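Local coordinates for protein purine nucleosidase, (IunH-1) (Sulfolobus solfataricus, PDB 3T8J) that is a purine nucleosidase of the nucleoside hydrolase family, with an alpha/beta fold that holds a sodium ion, at residues Asp7-Ala11 with Ile33-Ile38; Glu12-Leu16 with Met217-Tyr221; Val144-Gly148 with Thr241-Ala245; Arg253-Val259 with Asn288-Glu294. Residues are numbered along the deposited sequence.

Interaction 1: Asp7-Ala11 with Ile33-Ile38. With NA (sodium ion), chain B.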
loop_
_atom_site.group_PDB
_atom_site.type_symbol
_atom_site.label_atom_id
_atom_site.label_comp_id
_atom_site.label_asym_id
_atom_site.label_seq_id
_atom_site.Cartn_x
_atom_site.Cartn_y
_atom_site.Cartn_z
ATOM N N ASP A 7 22.038 -1.872 -23.031
ATOM C CA ASP A 7 21.739 -0.873 -21.999
ATOM C C ASP A 7 22.409 -1.305 -20.701
ATOM O O ASP A 7 22.113 -2.372 -20.167
ATOM C CB ASP A 7 20.215 -0.731 -21.852
ATOM C CG ASP A 7 19.804 0.438 -20.948
ATOM O OD1 ASP A 7 19.968 1.633 -21.311
ATOM O OD2 ASP A 7 19.307 0.166 -19.818
ATOM N N CYS A 8 23.326 -0.452 -20.231
ATOM C CA CYS A 8 24.326 -0.781 -19.200
ATOM C C CYS A 8 24.345 0.190 -18.005
ATOM O O CYS A 8 24.471 1.409 -18.183
ATOM C CB CYS A 8 25.731 -0.730 -19.821
ATOM S SG CYS A 8 26.007 -1.911 -21.121
ATOM N N ASP A 9 24.292 -0.368 -16.784
ATOM C CA ASP A 9 24.715 0.318 -15.547
ATOM C C ASP A 9 26.126 -0.184 -15.257
ATOM O O ASP A 9 26.356 -1.006 -14.390
ATOM C CB ASP A 9 23.742 0.130 -14.355
ATOM C CG ASP A 9 23.470 -1.337 -13.956
ATOM O OD1 ASP A 9 23.165 -1.576 -12.762
ATOM O OD2 ASP A 9 23.475 -2.265 -14.811
ATOM N N THR A 10 27.052 0.282 -16.083
ATOM C CA THR A 10 28.221 -0.514 -16.483
ATOM C C THR A 10 29.124 -0.988 -15.351
ATOM O O THR A 10 29.809 -0.179 -14.719
ATOM C CB THR A 10 29.118 0.298 -17.437
ATOM O OG1 THR A 10 28.324 1.122 -18.323
ATOM C CG2 THR A 10 30.033 -0.643 -18.239
ATOM N N ALA A 11 29.132 -2.297 -15.117
ATOM C CA ALA A 11 30.069 -2.961 -14.215
ATOM C C ALA A 11 30.648 -4.187 -14.973
ATOM O O ALA A 11 30.492 -4.313 -16.210
ATOM C CB ALA A 11 29.350 -3.354 -12.903
ATOM N N ILE A 33 23.419 4.211 -21.302
ATOM C CA ILE A 33 23.822 4.140 -19.887
ATOM C C ILE A 33 22.680 4.541 -18.979
ATOM O O ILE A 33 22.016 5.551 -19.228
ATOM C CB ILE A 33 25.038 5.065 -19.603
ATOM C CG1 ILE A 33 26.160 4.845 -20.631
ATOM C CG2 ILE A 33 25.582 4.831 -18.162
ATOM C CD1 ILE A 33 26.792 3.453 -20.574
ATOM N N VAL A 34 22.504 3.778 -17.900
ATOM C CA VAL A 34 21.417 3.989 -16.941
ATOM C C VAL A 34 21.962 3.914 -15.503
ATOM O O VAL A 34 22.952 3.211 -15.261
ATOM C CB VAL A 34 20.271 2.966 -17.183
ATOM C CG1 VAL A 34 20.710 1.539 -16.822
ATOM C CG2 VAL A 34 18.970 3.361 -16.419
ATOM N N GLU A 35 21.286 4.565 -14.573
ATOM C CA GLU A 35 21.637 4.447 -13.143
ATOM C C GLU A 35 21.590 2.990 -12.689
ATOM O O GLU A 35 20.769 2.181 -13.206
ATOM C CB GLU A 35 20.693 5.318 -12.269
ATOM C CG GLU A 35 19.349 4.693 -11.902
ATOM C CD GLU A 35 18.296 4.703 -13.007
ATOM O OE1 GLU A 35 18.444 5.472 -13.979
ATOM O OE2 GLU A 35 17.286 3.952 -12.848
ATOM N N GLY A 36 22.408 2.646 -11.710
ATOM C CA GLY A 36 22.344 1.329 -11.083
ATOM C C GLY A 36 23.582 1.015 -10.255
ATOM O O GLY A 36 23.766 1.571 -9.192
ATOM N N ASN A 37 24.354 0.058 -10.727
ATOM C CA ASN A 37 25.413 -0.579 -9.946
ATOM C C ASN A 37 26.382 0.385 -9.260
ATOM O O ASN A 37 26.714 0.181 -8.090
ATOM C CB ASN A 37 26.265 -1.475 -10.848
ATOM C CG ASN A 37 25.601 -2.799 -11.204
ATOM O OD1 ASN A 37 24.887 -3.404 -10.397
ATOM N ND2 ASN A 37 25.893 -3.281 -12.403
ATOM N N ILE A 38 26.876 1.379 -9.990
ATOM C CA ILE A 38 27.893 2.298 -9.419
ATOM C C ILE A 38 27.618 3.746 -9.844
ATOM O O ILE A 38 26.691 4.017 -10.617
ATOM C CB ILE A 38 29.341 1.884 -9.810
ATOM C CG1 ILE A 38 29.581 2.129 -11.305
ATOM C CG2 ILE A 38 29.637 0.444 -9.406
ATOM C CD1 ILE A 38 31.033 2.042 -11.719
HETATM NA NA NA B . 23.605 -4.040 -16.237
HETATM O O HOH W 1 24.852 -5.241 -14.641
#
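Asp7 lies near the C-terminal end of its strand, its OD2 3.6 Å from Val34 CG1, while its OD1 bonds to Thr32 and Asn126. Cys8 forms a parallel bridge with Ile33: Cys8 O accepts Val34 N at 3.1 Å and also receives a CA-H...O contact from Ile33 CA at 3.3 Å. The strand then gives way to a loop at Asp9, which has more surface covered by this contact than any other residue. Its two carboxylate oxygens have separate tasks. Asp9 OD1 accepts Asn37 N at 2.9 Å. Asp9 OD2 coordinates the sodium ion at 2.3 Å, in a site completed by Asp14, Ile121, Ser122 and a water. A side chain on Gly36 would collide with Asp9 OD1. Asn37 ND2 donates to Asp9 O at 3.1 Å and to the metal-bound water at 3.2 Å, tying segment 33-38 to the site. Thr10 sets OG1 3.6 Å from Ile33 CD1 and bonds through OG1 to Glu43 O; Ala11, at the N-cap of the next helix, has CB 3.5 Å from Asn37 ND2. Asp7 and Asp9 begin the DxDxxxDD signature of nucleoside hydrolases, whose relatives hold calcium in the corresponding place. Strand 3-8 runs between strands 27-33 and 116-120, with helix 40-53 packed on Ile33 through Val44 and Ala47, and Phe163 of helix 163-167 against Asp9 and Asn37.

Interaction 2: Glu12-Leu16 with Met217-Tyr221. With NA (sodium ion), chain B.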
loop_
_atom_site.group_PDB
_atom_site.type_symbol
_atom_site.label_atom_id
_atom_site.label_comp_id
_atom_site.label_asym_id
_atom_site.label_seq_id
_atom_site.Cartn_x
_atom_site.Cartn_y
_atom_site.Cartn_z
ATOM N N GLU A 12 31.321 -5.092 -14.272
ATOM C CA GLU A 12 32.049 -6.183 -14.924
ATOM C C GLU A 12 31.242 -7.020 -15.936
ATOM O O GLU A 12 31.689 -7.237 -17.059
ATOM C CB GLU A 12 32.746 -7.072 -13.875
ATOM C CG GLU A 12 31.830 -8.015 -13.028
ATOM C CD GLU A 12 30.732 -7.306 -12.242
ATOM O OE1 GLU A 12 31.080 -6.679 -11.201
ATOM O OE2 GLU A 12 29.537 -7.383 -12.654
ATOM N N ASP A 13 30.041 -7.427 -15.553
ATOM C CA ASP A 13 29.285 -8.345 -16.403
ATOM C C ASP A 13 28.660 -7.606 -17.590
ATOM O O ASP A 13 28.322 -8.251 -18.608
ATOM C CB ASP A 13 28.217 -9.112 -15.603
ATOM C CG ASP A 13 28.178 -10.603 -15.936
ATOM O OD1 ASP A 13 29.247 -11.231 -16.132
ATOM O OD2 ASP A 13 27.080 -11.182 -15.965
ATOM N N ASP A 14 28.511 -6.279 -17.502
ATOM C CA ASP A 14 28.075 -5.463 -18.662
ATOM C C ASP A 14 29.195 -5.414 -19.699
ATOM O O ASP A 14 28.964 -5.537 -20.890
ATOM C CB ASP A 14 27.714 -4.014 -18.254
ATOM C CG ASP A 14 26.656 -3.931 -17.177
ATOM O OD1 ASP A 14 25.466 -3.731 -17.544
ATOM O OD2 ASP A 14 26.994 -4.062 -15.960
ATOM N N VAL A 15 30.426 -5.144 -19.233
ATOM C CA VAL A 15 31.595 -5.169 -20.117
ATOM C C VAL A 15 31.729 -6.522 -20.811
ATOM O O VAL A 15 31.879 -6.593 -22.054
ATOM C CB VAL A 15 32.898 -4.821 -19.364
ATOM C CG1 VAL A 15 34.146 -5.011 -20.308
ATOM C CG2 VAL A 15 32.807 -3.378 -18.854
ATOM N N LEU A 16 31.625 -7.612 -20.052
ATOM C CA LEU A 16 31.745 -8.932 -20.677
ATOM C C LEU A 16 30.608 -9.235 -21.669
ATOM O O LEU A 16 30.836 -9.870 -22.687
ATOM C CB LEU A 16 31.846 -10.032 -19.623
ATOM C CG LEU A 16 32.530 -11.307 -20.108
ATOM C CD1 LEU A 16 34.051 -11.103 -20.199
ATOM C CD2 LEU A 16 32.218 -12.488 -19.195
ATOM N N MET A 217 38.807 -7.997 -13.463
ATOM C CA MET A 217 37.473 -7.392 -13.349
ATOM C C MET A 217 36.551 -8.104 -12.381
ATOM O O MET A 217 35.634 -7.474 -11.870
ATOM C CB MET A 217 36.772 -7.321 -14.724
ATOM C CG MET A 217 37.386 -6.334 -15.716
ATOM S SD MET A 217 36.323 -5.959 -17.159
ATOM C CE MET A 217 36.062 -7.612 -17.808
ATOM N N TYR A 218 36.788 -9.404 -12.158
ATOM C CA TYR A 218 35.870 -10.269 -11.389
ATOM C C TYR A 218 36.336 -10.600 -9.974
ATOM O O TYR A 218 35.544 -11.076 -9.168
ATOM C CB TYR A 218 35.549 -11.580 -12.159
ATOM C CG TYR A 218 34.518 -11.367 -13.255
ATOM C CD1 TYR A 218 34.906 -10.894 -14.505
ATOM C CD2 TYR A 218 33.154 -11.596 -13.037
ATOM C CE1 TYR A 218 33.985 -10.655 -15.509
ATOM C CE2 TYR A 218 32.227 -11.363 -14.046
ATOM C CZ TYR A 218 32.647 -10.884 -15.278
ATOM O OH TYR A 218 31.749 -10.645 -16.318
ATOM N N LEU A 219 37.589 -10.319 -9.638
ATOM C CA LEU A 219 38.094 -10.711 -8.325
ATOM C C LEU A 219 37.261 -10.158 -7.169
ATOM O O LEU A 219 36.910 -10.905 -6.251
ATOM C CB LEU A 219 39.553 -10.303 -8.144
ATOM C CG LEU A 219 40.188 -10.822 -6.849
ATOM C CD1 LEU A 219 39.937 -12.327 -6.665
ATOM C CD2 LEU A 219 41.655 -10.519 -6.856
ATOM N N HIS A 220 36.979 -8.856 -7.180
ATOM C CA HIS A 220 36.222 -8.228 -6.071
ATOM C C HIS A 220 34.811 -8.805 -5.991
ATOM O O HIS A 220 34.353 -9.158 -4.914
ATOM C CB HIS A 220 36.181 -6.687 -6.231
ATOM C CG HIS A 220 35.394 -5.976 -5.166
ATOM N ND1 HIS A 220 35.970 -5.142 -4.233
ATOM C CD2 HIS A 220 34.062 -5.961 -4.905
ATOM C CE1 HIS A 220 35.037 -4.669 -3.421
ATOM N NE2 HIS A 220 33.866 -5.149 -3.817
ATOM N N TYR A 221 34.139 -8.892 -7.143
ATOM C CA TYR A 221 32.783 -9.434 -7.236
ATOM C C TYR A 221 32.703 -10.879 -6.764
ATOM O O TYR A 221 31.759 -11.264 -6.065
ATOM C CB TYR A 221 32.322 -9.348 -8.689
ATOM C CG TYR A 221 30.885 -9.719 -9.005
ATOM C CD1 TYR A 221 29.834 -9.096 -8.367
ATOM C CD2 TYR A 221 30.588 -10.629 -10.031
ATOM C CE1 TYR A 221 28.503 -9.389 -8.718
ATOM C CE2 TYR A 221 29.265 -10.909 -10.386
ATOM C CZ TYR A 221 28.245 -10.292 -9.718
ATOM O OH TYR A 221 26.925 -10.557 -10.056
HETATM NA NA NA B . 23.605 -4.040 -16.237
HETATM O O HOH W 2 27.023 -8.582 -12.285
HETATM O O HOH W 1 24.852 -5.241 -14.641
#
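Glu12 opens its helix with a side chain directed at helix 217-221, and it has more surface buried by this contact than any other residue. Its CB rests 3.5 Å from Met217 O, and its CG sits over one face of the Tyr218 ring, 3.8 Å from the centroid, in a CH-pi contact. Glu12 OE1 lies over a face of the Tyr221 ring, 3.8 Å from Tyr221 CG, and is held by His79; OE2 of Glu12 accepts Asp13 N at 2.9 Å. Tyr218 donates its hydroxyl to Asp13, with OH 2.6 Å from OD1, an oxygen shared with His236. The two helical segments run roughly antiparallel at 147°, with axes 10.8 Å apart, a gap filled mainly by the side chains of Glu12, Tyr218 and Met217. Segment 12-16 carries the closing aspartate pair of the DxDxxxDD family signature: Asp13 leaves the helix sideways and brings its carboxylate to Tyr218, whereas Asp14 points away from segment 217-221 and binds the sodium ion through OD1 at 2.3 Å. Met217 supplies the apolar side, its SD 3.9 Å from Val15 CG1. Leu16 CB approaches Tyr218 OH to 3.4 Å, and Leu16 also packs on Ile304 and Leu307 of helix 297-308.

Interaction 3: Val144-Gly148 with Thr241-Ala245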
loop_
_atom_site.group_PDB
_atom_site.type_symbol
_atom_site.label_atom_id
_atom_site.label_comp_id
_atom_site.label_asym_id
_atom_site.label_seq_id
_atom_site.Cartn_x
_atom_site.Cartn_y
_atom_site.Cartn_z
ATOM N N VAL A 144 13.065 -7.847 -26.724
ATOM C CA VAL A 144 13.721 -7.324 -25.502
ATOM C C VAL A 144 14.177 -8.528 -24.696
ATOM O O VAL A 144 13.363 -9.371 -24.284
ATOM C CB VAL A 144 12.786 -6.426 -24.695
ATOM C CG1 VAL A 144 13.524 -5.821 -23.493
ATOM C CG2 VAL A 144 12.237 -5.311 -25.600
ATOM N N TRP A 145 15.487 -8.570 -24.416
ATOM C CA TRP A 145 16.118 -9.602 -23.596
ATOM C C TRP A 145 16.417 -8.986 -22.229
ATOM O O TRP A 145 17.242 -8.095 -22.140
ATOM C CB TRP A 145 17.408 -10.073 -24.266
ATOM C CG TRP A 145 17.257 -10.608 -25.675
ATOM C CD1 TRP A 145 17.461 -9.927 -26.858
ATOM C CD2 TRP A 145 16.919 -11.950 -26.050
ATOM N NE1 TRP A 145 17.266 -10.771 -27.926
ATOM C CE2 TRP A 145 16.914 -12.011 -27.459
ATOM C CE3 TRP A 145 16.594 -13.104 -25.326
ATOM C CZ2 TRP A 145 16.613 -13.176 -28.139
ATOM C CZ3 TRP A 145 16.297 -14.265 -26.018
ATOM C CH2 TRP A 145 16.294 -14.283 -27.410
ATOM N N VAL A 146 15.690 -9.416 -21.218
ATOM C CA VAL A 146 15.733 -8.794 -19.885
ATOM C C VAL A 146 16.480 -9.684 -18.901
ATOM O O VAL A 146 16.124 -10.855 -18.717
ATOM C CB VAL A 146 14.310 -8.553 -19.345
ATOM C CG1 VAL A 146 14.350 -8.029 -17.890
ATOM C CG2 VAL A 146 13.537 -7.558 -20.220
ATOM N N MET A 147 17.532 -9.140 -18.289
ATOM C CA MET A 147 18.090 -9.765 -17.086
ATOM C C MET A 147 17.346 -9.080 -15.938
ATOM O O MET A 147 17.472 -7.846 -15.745
ATOM C CB MET A 147 19.592 -9.538 -16.933
ATOM C CG MET A 147 20.224 -10.384 -15.830
ATOM S SD MET A 147 19.851 -9.731 -14.166
ATOM C CE MET A 147 19.390 -11.243 -13.309
ATOM N N GLY A 148 16.536 -9.837 -15.208
ATOM C CA GLY A 148 15.805 -9.231 -14.108
ATOM C C GLY A 148 14.910 -10.199 -13.393
ATOM O O GLY A 148 14.530 -11.216 -13.939
ATOM N N THR A 241 22.379 -14.006 -19.873
ATOM C CA THR A 241 21.299 -13.405 -20.649
ATOM C C THR A 241 21.761 -13.180 -22.091
ATOM O O THR A 241 21.061 -13.503 -23.044
ATOM C CB THR A 241 20.838 -12.077 -20.029
ATOM O OG1 THR A 241 20.420 -12.317 -18.669
ATOM C CG2 THR A 241 19.687 -11.440 -20.840
ATOM N N THR A 242 22.952 -12.618 -22.227
ATOM C CA THR A 242 23.549 -12.321 -23.529
ATOM C C THR A 242 23.815 -13.594 -24.345
ATOM O O THR A 242 23.562 -13.649 -25.552
ATOM C CB THR A 242 24.860 -11.513 -23.345
ATOM O OG1 THR A 242 24.597 -10.340 -22.551
ATOM C CG2 THR A 242 25.443 -11.074 -24.684
ATOM N N ALA A 243 24.336 -14.616 -23.676
ATOM C CA ALA A 243 24.629 -15.897 -24.333
ATOM C C ALA A 243 23.347 -16.514 -24.885
ATOM O O ALA A 243 23.354 -17.051 -25.989
ATOM C CB ALA A 243 25.357 -16.871 -23.370
ATOM N N ILE A 244 22.261 -16.443 -24.117
ATOM C CA ILE A 244 20.962 -16.965 -24.573
ATOM C C ILE A 244 20.446 -16.112 -25.745
ATOM O O ILE A 244 19.873 -16.640 -26.719
ATOM C CB ILE A 244 19.943 -16.996 -23.413
ATOM C CG1 ILE A 244 20.319 -18.067 -22.396
ATOM C CG2 ILE A 244 18.515 -17.222 -23.925
ATOM C CD1 ILE A 244 19.578 -17.890 -21.075
ATOM N N ALA A 245 20.643 -14.787 -25.687
ATOM C CA ALA A 245 20.229 -13.936 -26.825
ATOM C C ALA A 245 20.947 -14.342 -28.112
ATOM O O ALA A 245 20.341 -14.443 -29.183
ATOM C CB ALA A 245 20.455 -12.458 -26.514
#
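No hydrogen bond links strand 144-147 to helix 241-245; they meet through ring and aliphatic packing. The main feature is a CH-pi contact: Ala245 CB sits almost on the normal of the five-membered ring of Trp145, 3.6 Å from its centroid. The small methyl lets the indole lie close to the helix. Apolar contact continues along the ring, where Trp145 CZ3 meets Ile244 CG2 at 4.2 Å, and at the preceding helical turn, where Thr241 CG2 is 4.3 Å from Trp145 CB; the same CG2 makes van der Waals contact with the backbone of Val146, 4.1 Å from its C. This is a helix laid on the parallel part of a mixed sheet in an alpha/beta fold: the segment axes are 8.9 Å apart and run at 155°. The CA-to-CB bonds of Trp145 and Met147 point to the helix, although the end of Met147 turns away, and Val146, between them, points to the other face. The helix also reaches the adjacent strands: Thr241 touches Leu119 of strand 116-120 and Ile185 of strand 182-185. Among polar groups, Thr241 OG1 approaches Met147 CB to 3.4 Å but hydrogen-bonds to Pro237 O within its own helix, and Trp145 NE1 donates to Glu117.

Interaction 4: Arg253-Val259 with Asn288-Glu294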
loop_
_atom_site.group_PDB
_atom_site.type_symbol
_atom_site.label_atom_id
_atom_site.label_comp_id
_atom_site.label_asym_id
_atom_site.label_seq_id
_atom_site.Cartn_x
_atom_site.Cartn_y
_atom_site.Cartn_z
ATOM N N ARG A 253 14.924 -24.749 -20.419
ATOM C CA ARG A 253 13.518 -24.741 -20.028
ATOM C C ARG A 253 12.989 -23.299 -20.033
ATOM O O ARG A 253 13.616 -22.412 -19.470
ATOM C CB ARG A 253 13.345 -25.339 -18.640
ATOM C CG ARG A 253 11.912 -25.630 -18.277
ATOM C CD ARG A 253 11.792 -26.180 -16.838
ATOM N NE ARG A 253 10.598 -25.589 -16.288
ATOM C CZ ARG A 253 10.412 -25.141 -15.056
ATOM N NH1 ARG A 253 11.345 -25.203 -14.098
ATOM N NH2 ARG A 253 9.230 -24.620 -14.784
ATOM N N ARG A 254 11.859 -23.075 -20.705
ATOM C CA ARG A 254 11.197 -21.766 -20.755
ATOM C C ARG A 254 9.693 -21.934 -20.509
ATOM O O ARG A 254 9.123 -22.961 -20.895
ATOM C CB ARG A 254 11.395 -21.103 -22.128
ATOM C CG ARG A 254 12.850 -20.963 -22.582
ATOM C CD ARG A 254 12.967 -19.932 -23.692
ATOM N NE ARG A 254 14.153 -20.090 -24.522
ATOM C CZ ARG A 254 14.524 -19.236 -25.480
ATOM N NH1 ARG A 254 13.794 -18.146 -25.751
ATOM N NH2 ARG A 254 15.615 -19.486 -26.190
ATOM N N GLU A 255 9.061 -20.938 -19.894
ATOM C CA GLU A 255 7.605 -20.917 -19.698
ATOM C C GLU A 255 7.075 -19.530 -19.997
ATOM O O GLU A 255 7.640 -18.542 -19.545
ATOM C CB GLU A 255 7.239 -21.211 -18.236
ATOM C CG GLU A 255 7.891 -22.457 -17.626
ATOM C CD GLU A 255 7.358 -23.767 -18.170
ATOM O OE1 GLU A 255 6.315 -23.789 -18.882
ATOM O OE2 GLU A 255 7.993 -24.811 -17.877
ATOM N N LYS A 256 5.968 -19.428 -20.712
ATOM C CA LYS A 256 5.325 -18.139 -20.892
ATOM C C LYS A 256 4.333 -17.929 -19.753
ATOM O O LYS A 256 3.399 -18.721 -19.569
ATOM C CB LYS A 256 4.611 -18.081 -22.243
ATOM C CG LYS A 256 5.576 -18.034 -23.417
ATOM C CD LYS A 256 4.855 -17.776 -24.749
ATOM C CE LYS A 256 5.847 -17.589 -25.886
ATOM N NZ LYS A 256 5.157 -17.380 -27.211
ATOM N N ARG A 257 4.529 -16.852 -18.996
ATOM C CA ARG A 257 3.743 -16.599 -17.794
ATOM C C ARG A 257 3.342 -15.138 -17.684
ATOM O O ARG A 257 3.794 -14.318 -18.490
ATOM C CB ARG A 257 4.538 -17.102 -16.577
ATOM C CG ARG A 257 4.356 -18.630 -16.463
ATOM C CD ARG A 257 5.191 -19.316 -15.440
ATOM N NE ARG A 257 4.944 -20.749 -15.443
ATOM C CZ ARG A 257 5.599 -21.641 -14.690
ATOM N NH1 ARG A 257 6.565 -21.261 -13.859
ATOM N NH2 ARG A 257 5.266 -22.924 -14.758
ATOM N N PHE A 258 2.490 -14.813 -16.708
ATOM C CA PHE A 258 2.049 -13.452 -16.466
ATOM C C PHE A 258 2.813 -12.889 -15.253
ATOM O O PHE A 258 2.685 -13.423 -14.133
ATOM C CB PHE A 258 0.528 -13.373 -16.234
ATOM C CG PHE A 258 0.038 -11.991 -15.881
ATOM C CD1 PHE A 258 0.130 -10.957 -16.789
ATOM C CD2 PHE A 258 -0.550 -11.743 -14.648
ATOM C CE1 PHE A 258 -0.318 -9.689 -16.468
ATOM C CE2 PHE A 258 -1.001 -10.485 -14.325
ATOM C CZ PHE A 258 -0.877 -9.458 -15.225
ATOM N N VAL A 259 3.615 -11.857 -15.507
ATOM C CA VAL A 259 4.501 -11.245 -14.479
ATOM C C VAL A 259 3.935 -9.886 -14.069
ATOM O O VAL A 259 3.682 -9.031 -14.930
ATOM C CB VAL A 259 5.905 -11.036 -15.021
ATOM C CG1 VAL A 259 6.800 -10.400 -13.915
ATOM C CG2 VAL A 259 6.526 -12.357 -15.522
ATOM N N ASN A 288 2.769 -12.267 -20.421
ATOM C CA ASN A 288 3.496 -11.096 -20.906
ATOM C C ASN A 288 5.016 -11.298 -20.970
ATOM O O ASN A 288 5.737 -10.382 -21.379
ATOM C CB ASN A 288 3.138 -9.826 -20.101
ATOM C CG ASN A 288 3.500 -9.933 -18.655
ATOM O OD1 ASN A 288 3.867 -10.998 -18.211
ATOM N ND2 ASN A 288 3.389 -8.818 -17.897
ATOM N N ALA A 289 5.515 -12.476 -20.635
ATOM C CA ALA A 289 6.962 -12.729 -20.678
ATOM C C ALA A 289 7.264 -14.194 -20.781
ATOM O O ALA A 289 6.572 -15.015 -20.185
ATOM C CB ALA A 289 7.660 -12.148 -19.440
ATOM N N GLU A 290 8.299 -14.524 -21.541
ATOM C CA GLU A 290 8.827 -15.866 -21.586
ATOM C C GLU A 290 9.962 -15.906 -20.590
ATOM O O GLU A 290 10.920 -15.149 -20.739
ATOM C CB GLU A 290 9.342 -16.203 -22.962
ATOM C CG GLU A 290 9.853 -17.593 -23.098
ATOM C CD GLU A 290 10.357 -17.849 -24.509
ATOM O OE1 GLU A 290 11.303 -17.131 -24.946
ATOM O OE2 GLU A 290 9.804 -18.753 -25.151
ATOM N N ILE A 291 9.856 -16.776 -19.609
ATOM C CA ILE A 291 10.838 -16.830 -18.523
ATOM C C ILE A 291 11.742 -18.053 -18.698
ATOM O O ILE A 291 11.272 -19.162 -18.930
ATOM C CB ILE A 291 10.135 -16.883 -17.141
ATOM C CG1 ILE A 291 9.130 -15.732 -17.009
ATOM C CG2 ILE A 291 11.180 -16.951 -16.005
ATOM C CD1 ILE A 291 8.365 -15.693 -15.632
ATOM N N VAL A 292 13.061 -17.847 -18.574
ATOM C CA VAL A 292 14.031 -18.938 -18.628
ATOM C C VAL A 292 14.214 -19.518 -17.228
ATOM O O VAL A 292 14.547 -18.788 -16.287
ATOM C CB VAL A 292 15.386 -18.449 -19.181
ATOM C CG1 VAL A 292 16.459 -19.547 -19.086
ATOM C CG2 VAL A 292 15.206 -17.944 -20.631
ATOM N N TYR A 293 13.978 -20.820 -17.081
ATOM C CA TYR A 293 14.065 -21.493 -15.785
ATOM C C TYR A 293 15.290 -22.401 -15.641
ATOM O O TYR A 293 15.658 -22.738 -14.517
ATOM C CB TYR A 293 12.770 -22.290 -15.506
ATOM C CG TYR A 293 11.618 -21.433 -15.008
ATOM C CD1 TYR A 293 10.671 -20.870 -15.872
ATOM C CD2 TYR A 293 11.484 -21.153 -13.653
ATOM C CE1 TYR A 293 9.615 -20.081 -15.369
ATOM C CE2 TYR A 293 10.438 -20.367 -13.156
ATOM C CZ TYR A 293 9.516 -19.815 -14.026
ATOM O OH TYR A 293 8.490 -19.026 -13.495
ATOM N N GLU A 294 15.911 -22.804 -16.753
ATOM C CA GLU A 294 17.108 -23.657 -16.743
ATOM C C GLU A 294 18.008 -23.346 -17.953
ATOM O O GLU A 294 17.510 -22.908 -19.005
ATOM C CB GLU A 294 16.721 -25.155 -16.771
ATOM C CG GLU A 294 15.820 -25.652 -15.623
ATOM C CD GLU A 294 15.431 -27.129 -15.760
ATOM O OE1 GLU A 294 16.209 -27.928 -16.334
ATOM O OE2 GLU A 294 14.329 -27.481 -15.285
#
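An antiparallel strand pair with a beta bulge near each end forms this contact, in the part of the mixed sheet where the parallel order ends. Between the bulges the ladder is regular: Glu255 N donates to Ile291 O at 3.0 Å, and Ile291 N returns to Glu255 O at 2.8 Å. At one end Asn288 and Ala289 both face Arg257 in a classic bulge, with Arg257 N donating to Ala289 O at 3.0 Å and Arg257 O accepting Asn288 N at 3.0 Å and, weakly, Ala289 N at 3.3 Å. The Asn288 side chain prolongs the ladder, OD1 taking Val259 N at 2.8 Å and ND2 giving to Val259 O at 3.0 Å. At the other, the register slips by one between Arg253 and Arg254. Here the Arg253 guanidinium stacks flat on the Tyr293 ring, centres 4.5 Å apart, while its NE makes a salt bridge to Glu255 OE2 at 3.1 Å; Arg253 NH1 has a longer one to Glu294 OE2 at 3.9 Å. On the face bearing Lys256 and Val292, Arg254 NH1 pairs with Glu290 OE1 at 2.8 Å, and Glu290 OE1 is also hydrogen-bonded to Thr183. Strand 289-295 joins strand 182-185 through Glu290 and Val292, whereas strand 251-261 is flanked by strand 272-275, whose Val274 packs on Arg257, Ile291 and Tyr293.

How the interactions relate
Interactions 1 and 2 share the sodium ion and its bound water; Asp9 and Asp14 each give the ion one carboxylate oxygen, and the two contacts touch directly. Both are buried; interaction 1 is mainly polar, interaction 2 mixes one hydrogen bond with ring and apolar packing. Interaction 3, also buried, packs a helix on the sheet that interaction 1 also reaches, about 15 Å away, centre to centre, and depends on ring and methyl packing. Interaction 4 is furthest from the chain centre and only partly buried; there backbone pairing is joined by arginine-glutamate salt bridges, in keeping with its more exposed position. Ile244 CD1 of interaction 3 meets Val292 CG1 of interaction 4 at 4.1 Å, so helix 237-246 packs both on parallel strand 141-147 and against antiparallel strand 289-295.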